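Local atomic coordinates of cysteine S-methyltransferase NleE (Escherichia coli O157:H7, PDB entry 4R29), a protein that probably methylates a zinc-coordinating cysteine of the host proteins TAB2 and TAB3, using S-adenosylmethionine as methyl donor, and so blocks NF-kappa-B activation. Residues A[64-69]-A[122-127]; A[75-80]-A[151-156]; A[105-110]-A[200-205]; A[131-136]-A[145-150]. The protein carries 1 engineered substitution. All blocks are in the same frame, centred on the assembly; numbering follows the deposited sequence.

Interaction 1. Residues A[64-69]-A[122-127]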
# COMPACT_ATOMS: atom_id res chain seq x y z
N ASN A 64 -2.82 16.14 -15.35
CA ASN A 64 -4.20 16.52 -15.11
C ASN A 64 -4.97 15.52 -14.26
O ASN A 64 -5.88 15.89 -13.50
CB ASN A 64 -4.95 16.79 -16.43
CG ASN A 64 -4.36 17.95 -17.21
OD1 ASN A 64 -4.49 18.01 -18.44
ND2 ASN A 64 -3.70 18.87 -16.51
N GLU A 65 -4.64 14.24 -14.39
CA GLU A 65 -5.27 13.23 -13.56
C GLU A 65 -4.83 13.46 -12.12
O GLU A 65 -5.65 13.46 -11.21
CB GLU A 65 -4.92 11.82 -14.03
CG GLU A 65 -5.56 10.70 -13.22
CD GLU A 65 -7.08 10.70 -13.28
OE1 GLU A 65 -7.66 11.63 -13.89
OE2 GLU A 65 -7.70 9.77 -12.70
N LYS A 66 -3.53 13.67 -11.92
CA LYS A 66 -3.03 13.87 -10.57
C LYS A 66 -3.70 15.06 -9.89
O LYS A 66 -4.09 14.98 -8.72
CB LYS A 66 -1.51 14.05 -10.55
CG LYS A 66 -0.97 14.23 -9.12
CD LYS A 66 0.51 14.53 -9.11
CE LYS A 66 0.86 15.51 -7.98
NZ LYS A 66 2.26 16.03 -8.08
N ALA A 67 -3.84 16.17 -10.61
CA ALA A 67 -4.44 17.37 -10.03
C ALA A 67 -5.88 17.11 -9.65
O ALA A 67 -6.32 17.53 -8.59
CB ALA A 67 -4.32 18.55 -10.98
N ARG A 68 -6.62 16.40 -10.52
CA ARG A 68 -8.02 16.04 -10.21
C ARG A 68 -8.12 15.13 -8.98
O ARG A 68 -8.94 15.34 -8.09
CB ARG A 68 -8.71 15.37 -11.40
CG ARG A 68 -9.20 16.33 -12.49
CD ARG A 68 -10.02 15.61 -13.57
NE ARG A 68 -9.27 14.52 -14.19
CZ ARG A 68 -8.59 14.62 -15.33
NH1 ARG A 68 -8.58 15.77 -16.00
NH2 ARG A 68 -7.93 13.57 -15.82
N ARG A 69 -7.28 14.10 -8.93
CA ARG A 69 -7.29 13.21 -7.79
C ARG A 69 -6.88 13.94 -6.50
O ARG A 69 -7.44 13.70 -5.43
CB ARG A 69 -6.40 12.01 -8.07
CG ARG A 69 -6.84 11.23 -9.30
CD ARG A 69 -8.24 10.65 -9.12
NE ARG A 69 -8.21 9.47 -8.25
CZ ARG A 69 -9.27 8.94 -7.66
NH1 ARG A 69 -10.47 9.48 -7.85
NH2 ARG A 69 -9.14 7.87 -6.90
N LEU A 122 -0.96 7.83 -6.08
CA LEU A 122 0.16 7.66 -5.18
C LEU A 122 0.87 9.01 -5.03
O LEU A 122 1.26 9.40 -3.93
CB LEU A 122 1.11 6.57 -5.71
CG LEU A 122 2.47 6.45 -5.00
CD1 LEU A 122 2.28 6.22 -3.48
CD2 LEU A 122 3.40 5.37 -5.63
N HIS A 123 1.05 9.72 -6.15
CA HIS A 123 1.72 11.01 -6.10
C HIS A 123 0.89 12.06 -5.37
O HIS A 123 1.43 12.84 -4.58
CB HIS A 123 2.14 11.47 -7.51
CG HIS A 123 3.32 10.72 -8.03
ND1 HIS A 123 3.23 9.42 -8.50
CD2 HIS A 123 4.64 11.04 -8.08
CE1 HIS A 123 4.44 8.99 -8.85
NE2 HIS A 123 5.31 9.95 -8.60
N ALA A 124 -0.41 12.07 -5.61
CA ALA A 124 -1.32 12.99 -4.92
C ALA A 124 -1.33 12.74 -3.40
O ALA A 124 -1.37 13.69 -2.60
CB ALA A 124 -2.74 12.91 -5.50
N LEU A 125 -1.32 11.46 -3.03
CA LEU A 125 -1.38 11.03 -1.64
C LEU A 125 -0.23 11.61 -0.82
O LEU A 125 -0.40 12.02 0.34
CB LEU A 125 -1.27 9.51 -1.57
CG LEU A 125 -2.45 8.66 -1.16
CD1 LEU A 125 -1.89 7.32 -0.70
CD2 LEU A 125 -3.26 9.32 -0.03
N CYS A 126 0.95 11.61 -1.44
CA CYS A 126 2.19 12.08 -0.82
C CYS A 126 2.26 13.58 -0.60
O CYS A 126 3.17 14.06 0.09
CB CYS A 126 3.37 11.63 -1.66
SG CYS A 126 3.70 9.88 -1.50
N GLU A 127 1.32 14.32 -1.17
CA GLU A 127 1.29 15.76 -1.01
C GLU A 127 0.30 16.26 0.06
O GLU A 127 0.11 17.46 0.22
CB GLU A 127 1.04 16.46 -2.37
CG GLU A 127 2.04 16.05 -3.46
CD GLU A 127 1.79 16.75 -4.81
OE1 GLU A 127 0.68 17.28 -5.03
OE2 GLU A 127 2.71 16.75 -5.66
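Lys66 of helix 59-76 carries this contact, reaching over to His123, Ala124 and Glu127 in segment 122-127. Its CG stands anti to the backbone N (chi1 -178°), which sets CG 4.2 Å from CB of Ala124. The next methylene extends the apolar part: CD rests 3.8 Å from CB of His123, the two side chains crossing at about a right angle. Ala124 CB points toward helix 59-76 and also touches Phe70 and Met73 of that helix. Farther out, Lys66 bends at chi3, and its NZ forms a salt bridge with OE2 of Glu127 at 2.6 Å. The ammonium approaches from above the carboxylate plane, 41° out of it, and the two chains again cross at about a right angle. The imidazole of His123 leads away; its ND1 bonds to the carbonyl of Asn119, and its ring meets Phe62 edge to face. The polar end of Arg69 leads away from residues 122-127 but forms a salt bridge with Asp121, one residue earlier on the same helix. The Lys66-Glu127 ion pair thus adds to that of Arg69 in tying helix 59-76 to residues 121-127, with the Lys66 methylenes packed on His123 and Ala124, and the nearby carboxylate would be expected to favour the charged lysine.

Interaction 2. Residues A[75-80]-A[151-156]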
# COMPACT_ATOMS: atom_id res chain seq x y z
N THR A 75 -10.42 17.52 -0.45
CA THR A 75 -11.79 17.59 0.02
C THR A 75 -12.04 16.56 1.14
O THR A 75 -12.68 16.88 2.15
CB THR A 75 -12.81 17.41 -1.14
OG1 THR A 75 -12.54 18.35 -2.19
CG2 THR A 75 -14.25 17.63 -0.63
N MET A 76 -11.55 15.33 0.96
CA MET A 76 -11.82 14.28 1.93
C MET A 76 -10.84 14.30 3.11
O MET A 76 -11.05 13.64 4.11
CB MET A 76 -11.79 12.90 1.27
CG MET A 76 -12.73 12.75 0.08
SD MET A 76 -14.40 13.23 0.51
CE MET A 76 -14.76 12.19 1.93
N TYR A 77 -9.76 15.06 2.98
CA TYR A 77 -8.78 15.08 4.06
C TYR A 77 -9.39 15.51 5.37
O TYR A 77 -10.16 16.47 5.44
CB TYR A 77 -7.61 16.02 3.75
CG TYR A 77 -6.57 16.08 4.86
CD1 TYR A 77 -5.56 15.12 4.95
CD2 TYR A 77 -6.59 17.09 5.81
CE1 TYR A 77 -4.61 15.17 5.95
CE2 TYR A 77 -5.63 17.16 6.81
CZ TYR A 77 -4.65 16.20 6.87
OH TYR A 77 -3.70 16.26 7.85
N SER A 78 -9.03 14.81 6.43
CA SER A 78 -9.46 15.23 7.74
C SER A 78 -8.36 15.00 8.76
O SER A 78 -7.31 14.43 8.44
CB SER A 78 -10.73 14.51 8.15
OG SER A 78 -11.09 14.91 9.46
N VAL A 79 -8.58 15.49 9.98
CA VAL A 79 -7.63 15.25 11.05
C VAL A 79 -8.03 13.98 11.77
O VAL A 79 -9.13 13.49 11.57
CB VAL A 79 -7.57 16.43 12.05
CG1 VAL A 79 -6.76 17.59 11.44
CG2 VAL A 79 -8.99 16.85 12.46
N CYS A 80 -7.12 13.45 12.58
CA CYS A 80 -7.37 12.24 13.34
C CYS A 80 -8.32 12.47 14.48
O CYS A 80 -8.26 13.52 15.12
CB CYS A 80 -6.08 11.70 13.93
SG CYS A 80 -5.12 10.74 12.79
N ARG A 151 -0.89 7.90 9.04
CA ARG A 151 -0.98 9.23 9.65
C ARG A 151 0.29 9.51 10.43
O ARG A 151 0.61 8.78 11.38
CB ARG A 151 -2.16 9.32 10.63
CG ARG A 151 -3.53 8.94 10.08
CD ARG A 151 -4.04 9.93 9.05
NE ARG A 151 -4.03 11.31 9.52
CZ ARG A 151 -4.84 12.27 9.06
NH1 ARG A 151 -5.75 11.98 8.13
NH2 ARG A 151 -4.74 13.51 9.54
N ASN A 152 1.01 10.55 10.04
CA ASN A 152 2.20 10.97 10.77
C ASN A 152 1.81 11.77 12.01
O ASN A 152 2.62 11.97 12.94
CB ASN A 152 3.07 11.83 9.86
CG ASN A 152 4.53 11.75 10.21
OD1 ASN A 152 4.99 10.75 10.78
ND2 ASN A 152 5.28 12.79 9.87
N ASP A 153 0.57 12.24 12.03
CA ASP A 153 0.07 13.09 13.10
C ASP A 153 -0.58 12.26 14.19
O ASP A 153 -1.24 12.80 15.07
CB ASP A 153 -0.89 14.18 12.56
CG ASP A 153 -1.94 13.63 11.60
OD1 ASP A 153 -1.85 12.47 11.15
OD2 ASP A 153 -2.88 14.38 11.26
N SER A 154 -0.41 10.95 14.12
CA SER A 154 -0.80 10.06 15.20
C SER A 154 0.34 9.10 15.43
O SER A 154 0.88 8.57 14.47
CB SER A 154 -2.06 9.27 14.85
OG SER A 154 -2.14 8.09 15.64
N PRO A 155 0.69 8.86 16.71
CA PRO A 155 1.82 7.99 17.03
C PRO A 155 1.58 6.55 16.56
O PRO A 155 2.54 5.83 16.35
CB PRO A 155 1.91 8.07 18.56
CG PRO A 155 0.53 8.41 18.99
CD PRO A 155 -0.02 9.31 17.92
N LEU A 156 0.31 6.17 16.38
CA LEU A 156 -0.01 4.84 15.86
C LEU A 156 0.36 4.67 14.38
O LEU A 156 0.55 3.55 13.91
CB LEU A 156 -1.49 4.52 16.06
CG LEU A 156 -1.97 4.24 17.49
CD1 LEU A 156 -3.49 4.20 17.56
CD2 LEU A 156 -1.40 2.94 18.00
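Tyr77, just past the C-terminal end of helix 59-76, begins an extended run that lies against the turn joining strand 145-151 to helix 155-181, where Ser154 is the N-cap and its OG accepts from Leu156 N. The Tyr77 OH comes 3.4 Å from Arg151 NH2, ring and guanidinium planes 21° apart, and Tyr77 and Asp153 point tip to tip. Ser78 contributes its backbone: its carbonyl O accepts from both NH1 and NH2 of Arg151, each at 2.9 Å, an end-on fork onto a single atom lying near the guanidinium plane. Val79 turns its side chain away, but its CA passes 3.7 Å from Arg151 NH2. At Cys80 the side chain points back toward the turn, and SG lies 3.6 Å from Arg151 CG and 4.0 Å from Ser154 CB. The arginine chain is bent at chi2 (-68°) and chi3 (-53°), curling beside this sulfur. Asp153 takes the NE/NH2 edge of the Arg151 guanidinium side-on, and Val102 O accepts a further bond from NH1, so the buried guanidinium is held by several acceptors and its rotation is fixed. In the Asp153 pair each carboxylate oxygen uses its syn lone pair: OD1 meets Arg151 NE at 3.0 Å and OD2 meets NH2 at 2.7 Å.

Interaction 3. Residues A[105-110]-A[200-205]. With SAM (S-adenosylmethionine), chain E.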
# COMPACT_ATOMS: atom_id res chain seq x y z
N GLY A 105 -9.00 10.16 8.17
CA GLY A 105 -8.75 10.01 9.59
C GLY A 105 -9.48 8.87 10.31
O GLY A 105 -9.47 8.79 11.53
N LYS A 106 -10.11 7.97 9.56
CA LYS A 106 -10.82 6.84 10.18
C LYS A 106 -9.87 5.87 10.87
O LYS A 106 -10.24 5.22 11.85
CB LYS A 106 -11.61 6.05 9.14
CG LYS A 106 -12.91 6.67 8.70
CD LYS A 106 -13.73 5.62 7.99
CE LYS A 106 -14.84 6.24 7.22
NZ LYS A 106 -14.28 7.39 6.44
N ARG A 107 -8.65 5.74 10.35
CA ARG A 107 -7.67 4.83 10.92
C ARG A 107 -6.27 5.34 10.65
O ARG A 107 -6.07 6.18 9.77
CB ARG A 107 -7.86 3.39 10.37
CG ARG A 107 -7.70 3.27 8.86
CD ARG A 107 -7.77 1.81 8.38
NE ARG A 107 -7.51 1.73 6.95
CZ ARG A 107 -7.07 0.65 6.31
NH1 ARG A 107 -6.83 -0.50 6.96
NH2 ARG A 107 -6.87 0.71 5.00
N PRO A 108 -5.28 4.84 11.40
CA PRO A 108 -3.91 5.34 11.27
C PRO A 108 -3.08 4.77 10.10
O PRO A 108 -2.11 5.41 9.70
CB PRO A 108 -3.28 5.00 12.63
CG PRO A 108 -4.03 3.78 13.08
CD PRO A 108 -5.45 4.01 12.61
N MET A 109 -3.39 3.59 9.59
CA MET A 109 -2.69 3.09 8.40
C MET A 109 -3.44 2.09 7.53
O MET A 109 -4.43 1.47 7.95
CB MET A 109 -1.23 2.64 8.68
CG MET A 109 -0.98 1.22 9.00
SD MET A 109 -1.04 -0.07 7.71
CE MET A 109 -1.17 -1.41 8.90
N GLY A 110 -3.00 2.03 6.28
CA GLY A 110 -3.56 1.15 5.27
C GLY A 110 -2.44 0.74 4.34
O GLY A 110 -1.36 1.34 4.36
N GLU A 200 -5.82 -6.66 13.00
CA GLU A 200 -5.76 -5.72 14.10
C GLU A 200 -5.10 -4.40 13.71
O GLU A 200 -5.65 -3.33 13.96
CB GLU A 200 -5.07 -6.38 15.30
CG GLU A 200 -5.90 -7.55 15.84
CD GLU A 200 -5.21 -8.35 16.93
OE1 GLU A 200 -4.01 -8.15 17.18
OE2 GLU A 200 -5.88 -9.21 17.53
N ILE A 201 -3.93 -4.47 13.07
CA ILE A 201 -3.25 -3.23 12.73
C ILE A 201 -3.96 -2.48 11.60
O ILE A 201 -3.84 -1.27 11.49
CB ILE A 201 -1.72 -3.42 12.46
CG1 ILE A 201 -1.47 -4.37 11.29
CG2 ILE A 201 -1.00 -3.91 13.73
CD1 ILE A 201 0.01 -4.39 10.81
N PHE A 202 -4.74 -3.19 10.79
CA PHE A 202 -5.56 -2.53 9.78
C PHE A 202 -6.88 -2.01 10.34
O PHE A 202 -7.69 -1.47 9.60
CB PHE A 202 -5.83 -3.46 8.58
CG PHE A 202 -4.64 -3.68 7.68
CD1 PHE A 202 -3.93 -2.61 7.15
CD2 PHE A 202 -4.23 -4.97 7.36
CE1 PHE A 202 -2.85 -2.82 6.31
CE2 PHE A 202 -3.15 -5.18 6.52
CZ PHE A 202 -2.46 -4.10 6.00
N SER A 203 -7.10 -2.18 11.65
CA SER A 203 -8.31 -1.65 12.30
C SER A 203 -9.61 -2.34 11.87
O SER A 203 -10.66 -1.76 11.98
CB SER A 203 -8.48 -0.15 12.04
OG SER A 203 -7.38 0.58 12.55
N TYR A 204 -9.55 -3.56 11.36
CA TYR A 204 -10.77 -4.23 10.98
C TYR A 204 -11.54 -4.56 12.25
O TYR A 204 -10.97 -4.66 13.33
CB TYR A 204 -10.48 -5.52 10.22
CG TYR A 204 -9.77 -5.33 8.92
CD1 TYR A 204 -9.70 -4.09 8.31
CD2 TYR A 204 -9.15 -6.41 8.29
CE1 TYR A 204 -9.03 -3.93 7.10
CE2 TYR A 204 -8.50 -6.26 7.09
CZ TYR A 204 -8.44 -5.01 6.50
OH TYR A 204 -7.79 -4.87 5.31
N MET A 205 -12.85 -4.72 12.11
CA MET A 205 -13.66 -5.11 13.25
C MET A 205 -13.37 -6.53 13.72
O MET A 205 -13.16 -7.44 12.91
CB MET A 205 -15.13 -4.88 12.95
CG MET A 205 -15.46 -3.39 13.00
SD MET A 205 -17.11 -3.12 12.41
CE MET A 205 -17.03 -4.10 10.90
N SAM E . -5.87 -2.74 1.49
CA SAM E . -6.05 -3.32 2.82
C SAM E . -6.05 -2.25 3.90
O SAM E . -6.57 -2.49 5.00
OXT SAM E . -5.51 -1.15 3.71
CB SAM E . -4.98 -4.34 3.16
CG SAM E . -5.08 -5.66 2.40
SD SAM E . -4.16 -7.02 3.17
CE SAM E . -4.64 -8.29 1.97
C5' SAM E . -5.32 -7.47 4.49
C4' SAM E . -4.75 -8.60 5.34
O4' SAM E . -5.37 -8.61 6.62
C3' SAM E . -4.97 -9.97 4.72
O3' SAM E . -3.87 -10.37 3.93
C2' SAM E . -5.17 -10.87 5.92
O2' SAM E . -3.91 -11.40 6.23
C1' SAM E . -5.58 -9.94 7.06
N9 SAM E . -7.01 -10.00 7.40
C8 SAM E . -7.52 -10.23 8.65
N7 SAM E . -8.87 -10.18 8.60
C5 SAM E . -9.22 -9.92 7.32
C6 SAM E . -10.46 -9.77 6.72
N6 SAM E . -11.57 -9.88 7.44
N1 SAM E . -10.53 -9.51 5.37
C2 SAM E . -9.36 -9.38 4.63
N3 SAM E . -8.13 -9.53 5.23
C4 SAM E . -8.06 -9.80 6.56
O HOH W 1 -9.58 2.64 13.09
O HOH W 2 -5.07 1.04 10.63
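Arg107 and Phe202 meet through NH1 of the arginine and the backbone O of the phenylalanine, 2.9 Å apart, with the donor on a carbonyl lone pair and near the guanidinium plane. Arg107 CG sits between the backbone N and the carbonyl carbon (chi1 60°), and the chain then runs extended to NE, its CD passing 3.5 Å from Phe202 O on the way to the ligand carboxylate. The same NH1 also donates to the carboxylate O of S-adenosylmethionine, while NH2 reaches its OXT at 2.6 Å; Thr101 OG1 and Ser98 O take further bonds from NE and NH2. Over one face of the guanidinium lie Met109 O and Gly110 CA. This is the carboxylate end of the cofactor pocket in a Rossmann-like fold, where the start of strand 109-114 faces the residues ending helix 186-201, which closes with a Schellman motif at Ser203. Tyr204 OH donates to the same carboxylate O at 2.7 Å, and its CD2 and CE2 pass close to the adenine. Phe202 presents a ring face to that oxygen and to the ligand's CB. Met109 bends at chi2 (74°), which brings SD beside the Phe202 ring in an oblique Met-aromatic contact; with chi3 near anti, CE comes 3.4 Å from Phe202 CE1 and 3.7 Å from Ile201 CD1. Ser203 OG packs against Arg107 CB, and one water bridges this hydroxyl, Met109 O and Ile201 O.

Interaction 4. Residues A[131-136]-A[145-150]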
# COMPACT_ATOMS: atom_id res chain seq x y z
N ILE A 131 0.64 12.93 5.87
CA ILE A 131 0.42 11.66 5.20
C ILE A 131 1.74 11.11 4.67
O ILE A 131 2.36 11.72 3.79
CB ILE A 131 -0.58 11.83 4.05
CG1 ILE A 131 -1.90 12.42 4.57
CG2 ILE A 131 -0.84 10.50 3.37
CD1 ILE A 131 -2.59 11.53 5.55
N CYS A 132 2.16 9.96 5.19
CA CYS A 132 3.39 9.31 4.73
C CYS A 132 3.12 7.97 4.02
O CYS A 132 2.20 7.22 4.38
CB CYS A 132 4.35 9.09 5.90
SG CYS A 132 4.75 10.58 6.84
N CYS A 133 3.94 7.68 3.01
CA CYS A 133 3.87 6.40 2.31
C CYS A 133 5.23 5.69 2.35
O CYS A 133 6.22 6.21 1.85
CB CYS A 133 3.45 6.60 0.85
SG CYS A 133 1.75 7.20 0.64
N LYS A 134 5.27 4.51 2.97
CA LYS A 134 6.45 3.66 2.84
C LYS A 134 6.25 2.77 1.62
O LYS A 134 5.23 2.09 1.50
CB LYS A 134 6.67 2.82 4.11
CG LYS A 134 7.13 3.65 5.32
CD LYS A 134 7.31 2.78 6.59
CE LYS A 134 7.85 3.58 7.78
NZ LYS A 134 9.34 3.73 7.75
N ILE A 135 7.20 2.81 0.69
CA ILE A 135 7.05 2.13 -0.60
C ILE A 135 8.16 1.13 -0.80
O ILE A 135 9.31 1.40 -0.46
CB ILE A 135 7.09 3.13 -1.77
CG1 ILE A 135 6.06 4.25 -1.57
CG2 ILE A 135 6.85 2.40 -3.10
CD1 ILE A 135 6.24 5.45 -2.50
N PHE A 136 7.82 -0.03 -1.36
CA PHE A 136 8.82 -1.02 -1.73
C PHE A 136 8.29 -2.03 -2.73
O PHE A 136 7.08 -2.24 -2.82
CB PHE A 136 9.38 -1.75 -0.50
CG PHE A 136 8.32 -2.32 0.38
CD1 PHE A 136 7.70 -1.54 1.35
CD2 PHE A 136 7.95 -3.64 0.26
CE1 PHE A 136 6.73 -2.06 2.18
CE2 PHE A 136 6.96 -4.18 1.10
CZ PHE A 136 6.35 -3.38 2.06
N TYR A 145 4.51 -2.56 -6.75
CA TYR A 145 5.05 -1.98 -5.52
C TYR A 145 4.00 -1.94 -4.42
O TYR A 145 2.85 -1.64 -4.68
CB TYR A 145 5.59 -0.58 -5.79
CG TYR A 145 6.85 -0.60 -6.60
CD1 TYR A 145 6.79 -0.73 -7.99
CD2 TYR A 145 8.09 -0.52 -5.99
CE1 TYR A 145 7.95 -0.78 -8.74
CE2 TYR A 145 9.25 -0.55 -6.74
CZ TYR A 145 9.18 -0.69 -8.11
OH TYR A 145 10.34 -0.72 -8.86
N ILE A 146 4.41 -2.26 -3.20
CA ILE A 146 3.55 -2.10 -2.03
C ILE A 146 3.63 -0.66 -1.52
O ILE A 146 4.71 -0.09 -1.42
CB ILE A 146 3.99 -3.05 -0.89
CG1 ILE A 146 4.09 -4.49 -1.38
CG2 ILE A 146 3.04 -2.94 0.31
CD1 ILE A 146 2.78 -5.09 -1.68
N VAL A 147 2.47 -0.09 -1.17
CA VAL A 147 2.42 1.20 -0.51
C VAL A 147 1.77 1.09 0.85
O VAL A 147 0.62 0.67 0.98
CB VAL A 147 1.66 2.25 -1.35
CG1 VAL A 147 1.79 3.63 -0.70
CG2 VAL A 147 2.17 2.24 -2.80
N VAL A 148 2.51 1.47 1.88
CA VAL A 148 1.98 1.54 3.23
C VAL A 148 1.76 3.01 3.58
O VAL A 148 2.72 3.78 3.75
CB VAL A 148 2.95 0.90 4.26
CG1 VAL A 148 2.36 0.93 5.67
CG2 VAL A 148 3.30 -0.55 3.87
N VAL A 149 0.49 3.40 3.68
CA VAL A 149 0.13 4.79 3.94
C VAL A 149 -0.32 4.96 5.41
O VAL A 149 -1.12 4.16 5.92
CB VAL A 149 -0.96 5.28 2.94
CG1 VAL A 149 -2.19 4.37 2.98
CG2 VAL A 149 -1.36 6.76 3.19
N TYR A 150 0.22 5.97 6.09
CA TYR A 150 -0.08 6.18 7.51
C TYR A 150 -0.18 7.66 7.93
O TYR A 150 0.35 8.55 7.25
CB TYR A 150 0.93 5.43 8.40
CG TYR A 150 2.38 5.89 8.27
CD1 TYR A 150 3.19 5.39 7.26
CD2 TYR A 150 2.93 6.80 9.18
CE1 TYR A 150 4.52 5.77 7.14
CE2 TYR A 150 4.26 7.21 9.08
CZ TYR A 150 5.05 6.69 8.05
OH TYR A 150 6.36 7.09 7.92
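A beta hairpin pairs strand 131-137 with strand 145-151, and its two arms run antiparallel at 158°. Cys132 with Tyr150, Lys134 with Val148 and Phe136 with Ile146 are hydrogen-bonded pairs; the straightest of their bonds runs from Val148 N to Lys134 O, 2.8 Å at 177°. Cys133 with Val149 and Ile135 with Val147 are the non-hydrogen-bonded pairs between them. On the face of Cys132, Lys134 and Phe136, the Tyr150 ring lies over the neighbouring strand. Its CG is set between the backbone N and the carbonyl carbon (chi1 63°). Cys132 CB then stands over the ring face, 3.6 Å from its centroid, in a CH-pi contact, while Lys134 CG meets the ring edge. Phe136 does the converse at the other end, its ring face receiving Ile146 CB 4.0 Å from the centroid. Strand 145-151 is the middle of a three-stranded antiparallel sheet, with 109-114 along its other edge, and helix 155-181 covers Val148 and Tyr150. On the reverse face Cys133 CB touches Val147 CG1 at 3.7 Å, and Cys133 SG lies 4.0 Å from Val149 CB. Helix 120-125 packs on that side: Leu125 meets Cys133 and Val149, and Leu122 meets Val147.

Overall arrangement
From the N terminus, helix 59-76 carries the first segment of interaction 1 and runs into that of interaction 2. Interaction 1 closes a loop at residues 122-127, before the hairpin of interaction 4 begins, whereas interaction 2 closes only at 151-156 and so encloses that hairpin. Interaction 3 opens at 105-110, within both loops, and closes last at 200-205; it crosses interactions 1 and 2 and also encloses interaction 4. Helix 120-125 joins interaction 1 to the sheet of interaction 4. Strand 109-114 pairs with 145-151, joining interactions 3 and 4, and Arg151 N probably bonds Pro108 O between interactions 2 and 3. Interactions 1 and 2, whose segments alternate along the chain, do not touch.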